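PDB 1TZA: apaG protein from Shewanella oneidensis, which is of unknown molecular function but has an all-beta, probably immunoglobulin-like fold, as in the ApaG (DUF525) family. Local coordinates for residues Pro92-Met96 with Leu119-Leu124. Numbering follows the deposited sequence.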
loop_
_atom_site.group_PDB
_atom_site.type_symbol
_atom_site.label_atom_id
_atom_site.label_comp_id
_atom_site.label_asym_id
_atom_site.label_seq_id
_atom_site.Cartn_x
_atom_site.Cartn_y
_atom_site.Cartn_z
ATOM N N PRO A 92 6.411 6.175 13.127
ATOM C CA PRO A 92 5.848 4.825 13.239
ATOM C C PRO A 92 4.473 4.759 13.894
ATOM O O PRO A 92 3.881 3.682 14.021
ATOM C CB PRO A 92 6.911 4.071 14.040
ATOM C CG PRO A 92 7.499 5.140 14.906
ATOM C CD PRO A 92 7.636 6.296 13.939
ATOM N N PHE A 93 3.970 5.910 14.320
ATOM C CA PHE A 93 2.651 5.980 14.931
ATOM C C PHE A 93 1.924 7.196 14.405
ATOM O O PHE A 93 2.543 8.224 14.133
ATOM C CB PHE A 93 2.732 6.101 16.448
ATOM C CG PHE A 93 1.391 6.331 17.094
ATOM C CD1 PHE A 93 0.469 5.291 17.196
ATOM C CD2 PHE A 93 1.028 7.594 17.556
ATOM C CE1 PHE A 93 -0.799 5.511 17.754
ATOM C CE2 PHE A 93 -0.230 7.824 18.109
ATOM C CZ PHE A 93 -1.147 6.780 18.209
ATOM N N GLY A 94 0.608 7.074 14.281
ATOM C CA GLY A 94 -0.199 8.174 13.793
ATOM C C GLY A 94 -1.670 7.830 13.902
ATOM O O GLY A 94 -2.029 6.705 14.263
ATOM N N ILE A 95 -2.519 8.796 13.572
ATOM C CA ILE A 95 -3.966 8.622 13.638
ATOM C C ILE A 95 -4.676 9.127 12.374
ATOM O O ILE A 95 -4.240 10.082 11.725
ATOM C CB ILE A 95 -4.550 9.387 14.850
ATOM C CG1 ILE A 95 -3.910 8.882 16.141
ATOM C CG2 ILE A 95 -6.047 9.213 14.910
ATOM C CD1 ILE A 95 -4.144 7.419 16.411
HETATM N N MSE A 96 -5.777 8.474 12.029
HETATM C CA MSE A 96 -6.566 8.872 10.873
HETATM C C MSE A 96 -8.049 8.970 11.239
HETATM O O MSE A 96 -8.546 8.211 12.075
HETATM C CB MSE A 96 -6.392 7.869 9.723
HETATM C CG MSE A 96 -5.123 8.033 8.896
HETATM SE SE MSE A 96 -5.111 6.782 7.395
HETATM C CE MSE A 96 -6.262 7.735 6.122
ATOM N N LEU A 119 -2.389 3.963 13.523
ATOM C CA LEU A 119 -1.481 3.371 12.563
ATOM C C LEU A 119 -0.251 3.185 13.440
ATOM O O LEU A 119 0.249 4.145 14.009
ATOM C CB LEU A 119 -1.193 4.338 11.409
ATOM C CG LEU A 119 -2.362 4.637 10.460
ATOM C CD1 LEU A 119 -1.943 5.643 9.391
ATOM C CD2 LEU A 119 -2.822 3.349 9.813
ATOM N N ALA A 120 0.215 1.956 13.594
ATOM C CA ALA A 120 1.381 1.744 14.430
ATOM C C ALA A 120 2.177 0.526 14.011
ATOM O O ALA A 120 1.608 -0.512 13.652
ATOM C CB ALA A 120 0.958 1.624 15.909
ATOM N N THR A 121 3.500 0.659 14.042
ATOM C CA THR A 121 4.362 -0.451 13.689
ATOM C C THR A 121 4.214 -1.415 14.847
ATOM O O THR A 121 4.173 -0.998 15.996
ATOM C CB THR A 121 5.828 -0.011 13.546
ATOM O OG1 THR A 121 6.213 0.780 14.681
ATOM C CG2 THR A 121 6.008 0.799 12.263
ATOM N N PRO A 122 4.127 -2.717 14.565
ATOM C CA PRO A 122 3.973 -3.682 15.660
ATOM C C PRO A 122 4.972 -3.549 16.814
ATOM O O PRO A 122 6.153 -3.238 16.607
ATOM C CB PRO A 122 4.075 -5.031 14.949
ATOM C CG PRO A 122 4.955 -4.718 13.745
ATOM C CD PRO A 122 4.388 -3.400 13.285
ATOM N N GLY A 123 4.470 -3.777 18.027
ATOM C CA GLY A 123 5.298 -3.721 19.219
ATOM C C GLY A 123 6.011 -2.413 19.485
ATOM O O GLY A 123 7.106 -2.396 20.045
ATOM N N LEU A 124 5.393 -1.313 19.079
ATOM C CA LEU A 124 5.973 0.003 19.295
ATOM C C LEU A 124 5.968 0.255 20.803
ATOM O O LEU A 124 6.886 0.867 21.353
ATOM C CB LEU A 124 5.133 1.054 18.568
ATOM C CG LEU A 124 5.680 2.476 18.425
ATOM C CD1 LEU A 124 7.077 2.451 17.795
ATOM C CD2 LEU A 124 4.712 3.273 17.560
#
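Residues 92-96 and 119-124 run antiparallel where a strand starts and its partner ends. G94 and L119 form a hydrogen-bonded pair: G94 N gives to L119 O (3.0 Å) and L119 N to G94 O (2.9 Å). F93 and A120 follow as the non-hydrogen-bonded pair, their CA atoms 4.5 Å apart, and T121 N closes the pairing on P92 O at 3.0 Å. Beyond it, a type II turn from T121 to L124, with G123 at positive phi, folds the chain back so that L124 CD2 meets F93 CB at 3.6 Å and L124 CD1 meets P92 CG at 4.0 Å. There the F93 ring edge also touches A120 CB. L119 points to the other face, its CD1 3.9 Å from the SE atom of M96, a selenomethionine; both side chains are buried and touch T87 of the facing sheet. This is the open end of the 93-104/109-120 beta hairpin, part of one layer of a beta sandwich consistent with the immunoglobulin-like fold of the E-set clan, to which the ApaG domain belongs.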